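Local coordinates for DltD domain-containing protein (Beauveria bassiana, PDB 7D78), which acts as a thioesterase with an alpha/beta hydrolase fold and probably closes polyketide chains into medium-ring lactones, at residues G79-I84 and P121-S126; I113-S118 and D147-A152; I54-G59 and M66-I71. One frame throughout, in Å; residues are numbered along the deposited sequence. Where two conformers were deposited one is given.

Contact 1. Residues G79-I84 and P121-S126; sequences GFNTYI and PSVDSS
N81 reaches across to S122 and V123 with its whole carboxamide. Its CB points toward the other segment. The turn at chi1 (-63°) sets CG anti to the carbonyl carbon and carries the amide to S122. N81 CG lies 4.0 Å from V123 CG2, a methyl that packs beside the amide. At the tip, OD1 takes the hydroxyl of S122, with N81 OD1 to S122 OG at 2.7 Å. The hydroxyl stands well above the plane of the amide. The other branch, N81 ND2, donates to S122 O at 2.8 Å; the bond is moderately bent, with an N-H...O angle of 148°. S122 is thus gripped by both ends of one buried amide. N81 opens strand 81-86 of the alpha/beta hydrolase sheet. The segment 121-126 follows helix 103-118 on the crossover to parallel strand 127-133, so the amide ties the start of one strand to the return path into another. With an alanine here, the hydroxyl and the carbonyl of S122 would probably both lose their partner on strand 81-86. The amide has further bonds, from V47 N to OD1 and from ND2 to P52 O, and F44 packs against N81, S122 and V123.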
ATOM      1  N   GLY A  79      24.535 -11.353  23.792  1.00 26.76           N
ATOM      2  CA  GLY A  79      25.438 -10.718  22.854  1.00 28.87           C
ATOM      3  C   GLY A  79      24.795 -10.024  21.671  1.00 28.82           C
ATOM      4  O   GLY A  79      25.505  -9.704  20.707  1.00 23.99           O
ATOM      5  N   PHE A  80      23.486  -9.774  21.707  1.00 26.15           N
ATOM      6  CA  PHE A  80      22.776  -9.123  20.607  1.00 29.05           C
ATOM      7  C   PHE A  80      22.383  -7.705  21.005  1.00 20.34           C
ATOM      8  O   PHE A  80      21.591  -7.526  21.939  1.00 21.10           O
ATOM      9  CB  PHE A  80      21.523  -9.910  20.219  1.00 26.26           C
ATOM     10  CG  PHE A  80      21.804 -11.284  19.676  1.00 27.96           C
ATOM     11  CD1 PHE A  80      22.073 -11.468  18.327  1.00 26.48           C
ATOM     12  CD2 PHE A  80      21.783 -12.393  20.511  1.00 31.51           C
ATOM     13  CE1 PHE A  80      22.333 -12.739  17.821  1.00 31.57           C
ATOM     14  CE2 PHE A  80      22.041 -13.667  20.013  1.00 35.00           C
ATOM     15  CZ  PHE A  80      22.314 -13.838  18.666  1.00 35.09           C
ATOM     16  N   ASN A  81      22.935  -6.703  20.313  1.00 21.47           N
ATOM     17  CA  ASN A  81      22.308  -5.382  20.332  1.00 21.15           C
ATOM     18  C   ASN A  81      20.836  -5.560  20.001  1.00 22.23           C
ATOM     19  O   ASN A  81      20.495  -6.282  19.065  1.00 24.76           O
ATOM     20  CB  ASN A  81      22.926  -4.433  19.302  1.00 23.64           C
ATOM     21  CG  ASN A  81      24.390  -4.133  19.542  1.00 25.95           C
ATOM     22  OD1 ASN A  81      24.756  -3.346  20.426  1.00 22.47           O
ATOM     23  ND2 ASN A  81      25.235  -4.697  18.696  1.00 21.67           N
ATOM     24  N   THR A  82      19.961  -4.915  20.771  1.00 22.50           N
ATOM     25  CA  THR A  82      18.527  -5.030  20.540  1.00 20.74           C
ATOM     26  C   THR A  82      17.891  -3.647  20.551  1.00 20.17           C
ATOM     27  O   THR A  82      18.128  -2.857  21.468  1.00 21.02           O
ATOM     28  CB  THR A  82      17.859  -5.937  21.586  1.00 20.46           C
ATOM     29  OG1 THR A  82      18.517  -7.209  21.606  1.00 21.92           O
ATOM     30  CG2 THR A  82      16.407  -6.161  21.220  1.00 21.01           C
ATOM     31  N   TYR A  83      17.091  -3.357  19.527  1.00 19.59           N
ATOM     32  CA  TYR A  83      16.352  -2.102  19.411  1.00 20.73           C
ATOM     33  C   TYR A  83      14.864  -2.418  19.410  1.00 20.76           C
ATOM     34  O   TYR A  83      14.378  -3.098  18.502  1.00 19.17           O
ATOM     35  CB  TYR A  83      16.739  -1.366  18.124  1.00 18.72           C
ATOM     36  CG  TYR A  83      16.151   0.030  17.950  1.00 18.83           C
ATOM     37  CD1 TYR A  83      16.322   0.997  18.925  1.00 20.54           C
ATOM     38  CD2 TYR A  83      15.471   0.390  16.779  1.00 17.52           C
ATOM     39  CE1 TYR A  83      15.823   2.281  18.768  1.00 18.92           C
ATOM     40  CE2 TYR A  83      14.971   1.683  16.602  1.00 19.23           C
ATOM     41  CZ  TYR A  83      15.147   2.625  17.610  1.00 19.90           C
ATOM     42  OH  TYR A  83      14.660   3.917  17.476  1.00 18.80           O
ATOM     43  N   ILE A  84      14.153  -1.974  20.445  0.56 21.48           N
ATOM     44  CA  ILE A  84      12.692  -1.965  20.451  0.56 20.23           C
ATOM     45  C   ILE A  84      12.249  -0.530  20.226  0.56 20.44           C
ATOM     46  O   ILE A  84      12.781   0.392  20.855  0.56 21.28           O
ATOM     47  CB  ILE A  84      12.111  -2.505  21.771  0.56 20.65           C
ATOM     48  CG1 ILE A  84      13.006  -3.567  22.405  0.56 21.37           C
ATOM     49  CG2 ILE A  84      10.710  -3.069  21.558  0.56 16.87           C
ATOM     50  CD1 ILE A  84      12.501  -3.978  23.770  0.56 22.08           C
ATOM     51  N   PRO A 121      28.004   2.443  16.825  1.00 23.52           N
ATOM     52  CA  PRO A 121      29.374   1.913  17.019  1.00 27.41           C
ATOM     53  C   PRO A 121      29.433   0.449  17.419  1.00 23.32           C
ATOM     54  O   PRO A 121      30.379  -0.253  17.029  1.00 23.85           O
ATOM     55  CB  PRO A 121      29.948   2.809  18.134  1.00 24.29           C
ATOM     56  CG  PRO A 121      29.063   4.011  18.183  1.00 32.33           C
ATOM     57  CD  PRO A 121      27.705   3.570  17.733  1.00 27.31           C
ATOM     58  N   SER A 122      28.458  -0.038  18.182  1.00 21.00           N
ATOM     59  CA  SER A 122      28.459  -1.415  18.660  1.00 25.04           C
ATOM     60  C   SER A 122      27.798  -2.398  17.697  1.00 24.50           C
ATOM     61  O   SER A 122      27.731  -3.591  18.004  1.00 21.31           O
ATOM     62  CB  SER A 122      27.754  -1.493  20.020  1.00 30.12           C
ATOM     63  OG  SER A 122      26.367  -1.229  19.863  1.00 25.28           O
ATOM     64  N   VAL A 123      27.313  -1.941  16.548  1.00 21.89           N
ATOM     65  CA  VAL A 123      26.486  -2.765  15.673  1.00 21.88           C
ATOM     66  C   VAL A 123      27.318  -3.237  14.492  1.00 18.64           C
ATOM     67  O   VAL A 123      28.009  -2.441  13.845  1.00 21.38           O
ATOM     68  CB  VAL A 123      25.246  -1.988  15.197  1.00 22.38           C
ATOM     69  CG1 VAL A 123      24.468  -2.804  14.181  1.00 18.49           C
ATOM     70  CG2 VAL A 123      24.371  -1.625  16.405  1.00 21.39           C
ATOM     71  N   ASP A 124      27.261  -4.538  14.223  1.00 21.00           N
ATOM     72  CA  ASP A 124      27.849  -5.133  13.029  1.00 18.49           C
ATOM     73  C   ASP A 124      26.820  -5.026  11.906  1.00 17.51           C
ATOM     74  O   ASP A 124      25.834  -5.766  11.890  1.00 19.01           O
ATOM     75  CB  ASP A 124      28.221  -6.587  13.314  1.00 21.66           C
ATOM     76  CG  ASP A 124      28.936  -7.252  12.165  1.00 25.17           C
ATOM     77  OD1 ASP A 124      28.836  -6.765  11.018  1.00 22.88           O
ATOM     78  OD2 ASP A 124      29.616  -8.269  12.431  1.00 19.80           O
ATOM     79  N   SER A 125      27.050  -4.106  10.970  1.00 18.15           N
ATOM     80  CA  SER A 125      26.095  -3.866   9.893  1.00 20.44           C
ATOM     81  C   SER A 125      25.893  -5.084   8.995  1.00 22.20           C
ATOM     82  O   SER A 125      24.957  -5.092   8.186  1.00 19.96           O
ATOM     83  CB  SER A 125      26.568  -2.675   9.050  1.00 19.68           C
ATOM     84  OG  SER A 125      27.720  -3.033   8.315  1.00 27.08           O
ATOM     85  N   SER A 126      26.737  -6.106   9.113  1.00 21.62           N
ATOM     86  CA  SER A 126      26.583  -7.325   8.327  1.00 21.13           C
ATOM     87  C   SER A 126      25.770  -8.391   9.043  1.00 23.09           C
ATOM     88  O   SER A 126      25.603  -9.487   8.501  1.00 21.53           O
ATOM     89  CB  SER A 126      27.960  -7.904   7.952  1.00 24.62           C
ATOM     90  OG  SER A 126      28.630  -8.436   9.090  1.00 19.23           O
TER

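Contact 2. Residues I113-S118 and D147-A152; sequences IVTHIS and DRRVKA
T115 OG1 is held by two groups. R149 NH1 donates to T115 OG1 at 2.9 Å, and the bond is nearly straight at 167°. The hydroxyl also bonds to A111 O, one turn back on the same helix. T115 OG1 lies close to the plane of the guanidinium, so the threonine meets R149 at its edge. V114 comes from another side. Its CG1 methyl sits over the centre of one guanidinium face, 3.4 Å from R149 CZ. The arginine chain bends at chi3 (-62°), which folds the guanidinium back toward D147, two residues earlier. There it binds side-on with two nitrogens. R149 NE meets D147 OD1 at 2.8 Å on the syn side, close to the guanidinium plane. R149 NH2 meets D147 OD2 at 2.8 Å, from above the carboxylate plane. D147 OD1 accepts a second bond, from R149 N at 3.1 Å, which makes an Asx turn inside the type I turn D147 to V150. This turn leads from helix 135-146 into strand 150-156 of the alpha/beta hydrolase sheet, and R149 joins it to helix 103-118. R149 NH2 has another acceptor in A111 O, so the arginine is tied to both the helix and its own turn. These bonds should hold the guanidinium flat against V114, and the nearby carboxylate would probably offset its charge. D147 OD2 is itself 4.0 Å from V114 CG1. V114 and V150 both pack on L130 of strand 127-133. On the outer side, Q180 of the second subunit packs on T115 and R149, and L173 of that subunit touches R148.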
ATOM      1  N   ILE A 113      15.153   2.680   9.798  1.00 15.46           N
ATOM      2  CA  ILE A 113      15.648   2.215  11.093  1.00 15.86           C
ATOM      3  C   ILE A 113      16.899   1.356  10.909  1.00 18.89           C
ATOM      4  O   ILE A 113      17.908   1.539  11.604  1.00 17.27           O
ATOM      5  CB  ILE A 113      14.541   1.458  11.840  1.00 14.97           C
ATOM      6  CG1 ILE A 113      13.410   2.424  12.189  1.00 17.19           C
ATOM      7  CG2 ILE A 113      15.105   0.760  13.100  1.00 14.86           C
ATOM      8  CD1 ILE A 113      12.091   1.735  12.484  1.00 19.69           C
ATOM      9  N   VAL A 114      16.865   0.423   9.952  1.00 16.96           N
ATOM     10  CA  VAL A 114      18.047  -0.405   9.693  1.00 19.61           C
ATOM     11  C   VAL A 114      19.248   0.474   9.357  1.00 18.49           C
ATOM     12  O   VAL A 114      20.365   0.230   9.827  1.00 19.67           O
ATOM     13  CB  VAL A 114      17.761  -1.432   8.579  1.00 16.85           C
ATOM     14  CG1 VAL A 114      19.051  -2.114   8.127  1.00 16.65           C
ATOM     15  CG2 VAL A 114      16.781  -2.490   9.077  1.00 14.92           C
ATOM     16  N   THR A 115      19.035   1.520   8.564  1.00 17.22           N
ATOM     17  CA  THR A 115      20.132   2.420   8.213  1.00 19.01           C
ATOM     18  C   THR A 115      20.759   3.037   9.460  1.00 20.00           C
ATOM     19  O   THR A 115      21.988   3.058   9.603  1.00 19.33           O
ATOM     20  CB  THR A 115      19.640   3.515   7.261  1.00 19.72           C
ATOM     21  OG1 THR A 115      19.259   2.933   6.014  1.00 19.40           O
ATOM     22  CG2 THR A 115      20.755   4.565   7.001  1.00 18.14           C
ATOM     23  N   HIS A 116      19.935   3.546  10.379  1.00 21.27           N
ATOM     24  CA  HIS A 116      20.536   4.222  11.526  1.00 18.60           C
ATOM     25  C   HIS A 116      21.130   3.231  12.524  1.00 19.94           C
ATOM     26  O   HIS A 116      22.222   3.473  13.052  1.00 20.18           O
ATOM     27  CB  HIS A 116      19.531   5.126  12.228  1.00 18.45           C
ATOM     28  CG  HIS A 116      20.125   5.879  13.387  1.00 19.82           C
ATOM     29  ND1 HIS A 116      21.132   6.809  13.231  1.00 23.39           N
ATOM     30  CD2 HIS A 116      19.873   5.816  14.717  1.00 20.56           C
ATOM     31  CE1 HIS A 116      21.469   7.293  14.416  1.00 22.81           C
ATOM     32  NE2 HIS A 116      20.719   6.708  15.335  1.00 21.33           N
ATOM     33  N   ILE A 117      20.440   2.118  12.801  1.00 19.08           N
ATOM     34  CA  ILE A 117      20.971   1.132  13.751  1.00 17.24           C
ATOM     35  C   ILE A 117      22.292   0.555  13.237  1.00 21.95           C
ATOM     36  O   ILE A 117      23.245   0.340  14.008  1.00 17.76           O
ATOM     37  CB  ILE A 117      19.929   0.025  14.022  1.00 19.03           C
ATOM     38  CG1 ILE A 117      18.662   0.589  14.687  1.00 21.52           C
ATOM     39  CG2 ILE A 117      20.524  -1.086  14.877  1.00 17.07           C
ATOM     40  CD1 ILE A 117      18.912   1.380  16.008  1.00 17.66           C
ATOM     41  N   SER A 118      22.369   0.286  11.927  1.00 18.15           N
ATOM     42  CA  SER A 118      23.600  -0.219  11.321  1.00 20.05           C
ATOM     43  C   SER A 118      24.758   0.760  11.466  1.00 17.83           C
ATOM     44  O   SER A 118      25.922   0.346  11.412  1.00 19.99           O
ATOM     45  CB  SER A 118      23.380  -0.527   9.828  1.00 19.66           C
ATOM     46  OG  SER A 118      22.372  -1.509   9.639  1.00 19.61           O
ATOM     47  N   ASP A 147      14.945  -5.685   1.419  1.00 19.32           N
ATOM     48  CA  ASP A 147      16.160  -5.152   2.039  1.00 20.17           C
ATOM     49  C   ASP A 147      17.133  -6.294   2.301  1.00 20.54           C
ATOM     50  O   ASP A 147      16.970  -7.040   3.271  1.00 18.59           O
ATOM     51  CB  ASP A 147      15.806  -4.417   3.333  1.00 20.32           C
ATOM     52  CG  ASP A 147      16.972  -3.638   3.912  1.00 20.62           C
ATOM     53  OD1 ASP A 147      18.104  -3.715   3.366  1.00 17.76           O
ATOM     54  OD2 ASP A 147      16.746  -2.951   4.928  1.00 20.49           O
ATOM     55  N   ARG A 148      18.154  -6.435   1.448  1.00 19.90           N
ATOM     56  CA  ARG A 148      19.079  -7.551   1.633  1.00 21.62           C
ATOM     57  C   ARG A 148      19.972  -7.379   2.853  1.00 20.93           C
ATOM     58  O   ARG A 148      20.677  -8.328   3.224  1.00 20.47           O
ATOM     59  CB  ARG A 148      19.944  -7.738   0.386  1.00 23.36           C
ATOM     60  CG  ARG A 148      20.985  -6.665   0.185  1.00 23.29           C
ATOM     61  CD  ARG A 148      21.649  -6.796  -1.186  1.00 27.36           C
ATOM     62  NE  ARG A 148      22.889  -6.029  -1.261  1.00 24.69           N
ATOM     63  CZ  ARG A 148      23.809  -6.198  -2.207  1.00 31.32           C
ATOM     64  NH1 ARG A 148      23.621  -7.107  -3.160  1.00 23.73           N
ATOM     65  NH2 ARG A 148      24.915  -5.466  -2.195  1.00 30.77           N
ATOM     66  N   ARG A 149      19.968  -6.204   3.487  1.00 18.57           N
ATOM     67  CA  ARG A 149      20.709  -6.058   4.734  1.00 19.46           C
ATOM     68  C   ARG A 149      20.101  -6.894   5.846  1.00 20.44           C
ATOM     69  O   ARG A 149      20.786  -7.200   6.833  1.00 21.18           O
ATOM     70  CB  ARG A 149      20.764  -4.588   5.158  1.00 15.16           C
ATOM     71  CG  ARG A 149      21.387  -3.683   4.118  1.00 20.92           C
ATOM     72  CD  ARG A 149      21.204  -2.217   4.499  1.00 20.77           C
ATOM     73  NE  ARG A 149      19.783  -1.868   4.550  1.00 17.61           N
ATOM     74  CZ  ARG A 149      19.313  -0.706   4.998  1.00 19.54           C
ATOM     75  NH1 ARG A 149      20.158   0.225   5.432  1.00 17.94           N
ATOM     76  NH2 ARG A 149      17.996  -0.483   5.030  1.00 16.89           N
ATOM     77  N   VAL A 150      18.831  -7.257   5.713  1.00 18.84           N
ATOM     78  CA  VAL A 150      18.154  -8.088   6.700  1.00 19.19           C
ATOM     79  C   VAL A 150      18.588  -9.532   6.461  1.00 21.99           C
ATOM     80  O   VAL A 150      18.254 -10.131   5.434  1.00 19.75           O
ATOM     81  CB  VAL A 150      16.634  -7.925   6.605  1.00 19.95           C
ATOM     82  CG1 VAL A 150      15.917  -8.871   7.555  1.00 18.21           C
ATOM     83  CG2 VAL A 150      16.270  -6.468   6.896  1.00 18.57           C
ATOM     84  N   LYS A 151      19.345 -10.088   7.402  1.00 20.31           N
ATOM     85  CA  LYS A 151      19.960 -11.402   7.238  1.00 21.79           C
ATOM     86  C   LYS A 151      19.145 -12.533   7.849  1.00 24.60           C
ATOM     87  O   LYS A 151      19.463 -13.707   7.615  1.00 22.11           O
ATOM     88  CB  LYS A 151      21.364 -11.394   7.851  1.00 23.48           C
ATOM     89  CG  LYS A 151      22.266 -10.302   7.291  1.00 19.42           C
ATOM     90  CD  LYS A 151      22.462 -10.466   5.778  1.00 24.74           C
ATOM     91  CE  LYS A 151      23.340  -9.350   5.196  1.00 24.91           C
ATOM     92  NZ  LYS A 151      24.735  -9.371   5.743  1.00 29.31           N
ATOM     93  N   ALA A 152      18.125 -12.215   8.637  1.00 22.02           N
ATOM     94  CA  ALA A 152      17.224 -13.218   9.182  1.00 20.99           C
ATOM     95  C   ALA A 152      15.939 -12.521   9.592  1.00 20.00           C
ATOM     96  O   ALA A 152      15.925 -11.323   9.886  1.00 20.21           O
ATOM     97  CB  ALA A 152      17.821 -13.956  10.385  1.00 18.47           C
TER

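Contact 3. Residues I54-G59 and M66-I71; sequences IIMTPG and MLLPDI
M56 meets L68 and I71 through the methyl at the end of its side chain. The chain runs out from the strand and bends at chi3 (71°), which turns CE toward the start of helix 68-77. M56 CE lies 3.8 Å from I71 CG2. It also touches L68, with M56 CE to L68 CD2 at 4.0 Å. The methyl therefore sits against two residues of the first turn of the helix. The side chains of M56 and I71 meet at about a right angle. I71 gives its CG2 branch to the methionine, while the far end of its other branch leads away. T57 points the other way, and its OG1 bonds to Y85 OH. P58 lies alongside L68. L68 CD1 reaches P58 CA at 3.9 Å and lies 4.0 Å from P58 CG, so this one methyl rests against both the backbone and the ring. The proline ring and the leucine side chain also lie nearly square to each other. L68 thus splits its two methyls, CD1 for P58 and CD2 for M56. M56, P58, L68 and I71 are all buried, and no hydrogen bond crosses between the segments. In alpha/beta hydrolases the loop after this strand commonly supplies part of the oxyanion hole; P58 begins that loop here. The contact belongs to the beta-alpha-beta unit of strand 51-57, helix 68-77 and strand 81-86. W131 of strand 127-133 packs on M56 and L68 from one neighbouring strand. Side chains of strand 81-86 come from the other, while helix 103-118 lies against I55 on the opposite sheet face.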
ATOM      1  N   ILE A  54      19.386  -7.016  16.653  1.00 20.98           N
ATOM      2  CA  ILE A  54      18.024  -7.474  16.404  1.00 21.04           C
ATOM      3  C   ILE A  54      17.106  -6.273  16.570  1.00 20.33           C
ATOM      4  O   ILE A  54      17.084  -5.655  17.639  1.00 18.19           O
ATOM      5  CB  ILE A  54      17.611  -8.602  17.363  1.00 21.60           C
ATOM      6  CG1 ILE A  54      18.573  -9.793  17.264  1.00 18.98           C
ATOM      7  CG2 ILE A  54      16.169  -9.005  17.109  1.00 22.11           C
ATOM      8  CD1 ILE A  54      18.391 -10.791  18.403  1.00 23.60           C
ATOM      9  N   ILE A  55      16.357  -5.938  15.520  1.00 19.97           N
ATOM     10  CA  ILE A  55      15.389  -4.842  15.559  1.00 20.07           C
ATOM     11  C   ILE A  55      14.006  -5.451  15.740  1.00 20.63           C
ATOM     12  O   ILE A  55      13.557  -6.233  14.894  1.00 21.00           O
ATOM     13  CB  ILE A  55      15.450  -3.986  14.284  1.00 16.43           C
ATOM     14  CG1 ILE A  55      16.785  -3.245  14.184  1.00 15.83           C
ATOM     15  CG2 ILE A  55      14.274  -2.980  14.249  1.00 16.66           C
ATOM     16  CD1 ILE A  55      17.161  -2.858  12.732  1.00 17.48           C
ATOM     17  N   MET A  56      13.332  -5.103  16.839  1.00 19.59           N
ATOM     18  CA  MET A  56      12.066  -5.718  17.232  1.00 22.01           C
ATOM     19  C   MET A  56      10.915  -4.749  16.975  1.00 20.28           C
ATOM     20  O   MET A  56      10.897  -3.646  17.530  1.00 17.73           O
ATOM     21  CB  MET A  56      12.088  -6.116  18.713  1.00 18.91           C
ATOM     22  CG  MET A  56      13.179  -7.128  19.079  1.00 20.17           C
ATOM     23  SD  MET A  56      13.273  -7.416  20.864  1.00 23.39           S
ATOM     24  CE  MET A  56      11.756  -8.324  21.150  1.00 22.13           C
ATOM     25  N   THR A  57       9.939  -5.183  16.171  1.00 20.16           N
ATOM     26  CA  THR A  57       8.750  -4.381  15.883  1.00 18.68           C
ATOM     27  C   THR A  57       7.573  -4.887  16.710  1.00 19.28           C
ATOM     28  O   THR A  57       7.221  -6.071  16.602  1.00 18.09           O
ATOM     29  CB  THR A  57       8.403  -4.440  14.394  1.00 15.33           C
ATOM     30  OG1 THR A  57       9.453  -3.835  13.618  1.00 15.06           O
ATOM     31  CG2 THR A  57       7.106  -3.673  14.123  1.00 18.94           C
ATOM     32  N   PRO A  58       6.925  -4.041  17.510  1.00 17.03           N
ATOM     33  CA  PRO A  58       5.773  -4.489  18.304  1.00 17.10           C
ATOM     34  C   PRO A  58       4.543  -4.770  17.449  1.00 19.54           C
ATOM     35  O   PRO A  58       4.478  -4.475  16.255  1.00 18.38           O
ATOM     36  CB  PRO A  58       5.505  -3.313  19.255  1.00 17.90           C
ATOM     37  CG  PRO A  58       6.722  -2.437  19.176  1.00 21.25           C
ATOM     38  CD  PRO A  58       7.265  -2.636  17.778  1.00 19.53           C
ATOM     39  N   GLY A  59       3.529  -5.318  18.115  1.00 19.93           N
ATOM     40  CA  GLY A  59       2.261  -5.626  17.488  1.00 19.68           C
ATOM     41  C   GLY A  59       1.375  -4.407  17.277  1.00 20.46           C
ATOM     42  O   GLY A  59       1.773  -3.254  17.450  1.00 19.75           O
ATOM     43  N   MET A  66       5.582  -2.859  26.152  1.00 22.43           N
ATOM     44  CA  MET A  66       4.736  -4.019  26.404  1.00 23.54           C
ATOM     45  C   MET A  66       5.504  -5.279  26.037  1.00 29.23           C
ATOM     46  O   MET A  66       5.812  -5.494  24.861  1.00 24.68           O
ATOM     47  CB  MET A  66       3.442  -3.920  25.603  1.00 25.34           C
ATOM     48  CG  MET A  66       2.611  -2.696  25.946  1.00 25.89           C
ATOM     49  SD  MET A  66       1.336  -2.344  24.710  1.00 30.28           S
ATOM     50  CE  MET A  66       0.434  -3.844  24.695  1.00 39.20           C
ATOM     51  N   LEU A  67       5.834  -6.102  27.049  1.00 29.84           N
ATOM     52  CA  LEU A  67       6.373  -7.461  26.904  1.00 30.39           C
ATOM     53  C   LEU A  67       7.793  -7.518  26.353  1.00 32.99           C
ATOM     54  O   LEU A  67       8.634  -8.260  26.876  1.00 33.68           O
ATOM     55  CB  LEU A  67       5.454  -8.327  26.029  1.00 33.42           C
ATOM     56  CG  LEU A  67       3.964  -8.337  26.426  1.00 49.20           C
ATOM     57  CD1 LEU A  67       3.042  -8.413  25.211  1.00 47.29           C
ATOM     58  CD2 LEU A  67       3.630  -9.450  27.432  1.00 52.33           C
ATOM     59  N   LEU A  68       8.080  -6.736  25.314  1.00 26.41           N
ATOM     60  CA  LEU A  68       9.360  -6.864  24.624  1.00 29.35           C
ATOM     61  C   LEU A  68      10.596  -6.537  25.465  1.00 28.89           C
ATOM     62  O   LEU A  68      11.653  -7.126  25.178  1.00 27.82           O
ATOM     63  CB  LEU A  68       9.338  -5.999  23.353  1.00 28.48           C
ATOM     64  CG  LEU A  68       8.151  -6.298  22.428  1.00 25.02           C
ATOM     65  CD1 LEU A  68       8.329  -5.624  21.063  1.00 27.50           C
ATOM     66  CD2 LEU A  68       7.946  -7.801  22.259  1.00 28.34           C
ATOM     67  N   PRO A  69      10.571  -5.630  26.454  1.00 25.80           N
ATOM     68  CA  PRO A  69      11.815  -5.385  27.202  1.00 26.31           C
ATOM     69  C   PRO A  69      12.400  -6.640  27.819  1.00 32.27           C
ATOM     70  O   PRO A  69      13.628  -6.803  27.825  1.00 30.31           O
ATOM     71  CB  PRO A  69      11.383  -4.367  28.262  1.00 25.07           C
ATOM     72  CG  PRO A  69      10.296  -3.597  27.577  1.00 27.46           C
ATOM     73  CD  PRO A  69       9.537  -4.637  26.806  1.00 25.80           C
ATOM     74  N   ASP A  70      11.554  -7.544  28.315  1.00 29.95           N
ATOM     75  CA  ASP A  70      12.055  -8.798  28.870  1.00 36.52           C
ATOM     76  C   ASP A  70      12.826  -9.597  27.827  1.00 34.74           C
ATOM     77  O   ASP A  70      13.889 -10.155  28.126  1.00 33.40           O
ATOM     78  CB  ASP A  70      10.898  -9.623  29.425  1.00 37.67           C
ATOM     79  CG  ASP A  70      10.265  -8.989  30.641  1.00 41.82           C
ATOM     80  OD1 ASP A  70      10.969  -8.247  31.362  1.00 45.34           O
ATOM     81  OD2 ASP A  70       9.065  -9.234  30.875  1.00 45.35           O
ATOM     82  N   ILE A  71      12.304  -9.665  26.599  1.00 31.28           N
ATOM     83  CA  ILE A  71      12.988 -10.382  25.524  1.00 29.54           C
ATOM     84  C   ILE A  71      14.290  -9.678  25.153  1.00 29.47           C
ATOM     85  O   ILE A  71      15.321 -10.329  24.929  1.00 26.55           O
ATOM     86  CB  ILE A  71      12.054 -10.523  24.303  1.00 28.48           C
ATOM     87  CG1 ILE A  71      10.680 -11.047  24.722  1.00 34.92           C
ATOM     88  CG2 ILE A  71      12.669 -11.419  23.227  1.00 28.63           C
ATOM     89  CD1 ILE A  71      10.626 -12.543  24.886  1.00 43.63           C
TER

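The three contacts share one central sheet. Contacts 1 and 3 meet where strands 81-86 and 51-57 pair, with N81 O to I54 N at 2.8 Å, and T82 CG2 packs 3.4 Å from M56 SD. Contacts 1 and 2 have centres about 10 Å apart, and S126 O probably bonds to K151 NZ at 2.9 Å. Contacts 2 and 3 lie about 17 Å apart, centre to centre. They involve helices on opposite faces of the sheet, and V114 CG2 reaches I55 CD1 at 3.7 Å. Contact 3 reaches the probable catalytic site through T57 of segment 54-59, whose side chain touches the likely nucleophile elbow around S134, of a possible triad with H296 and D267.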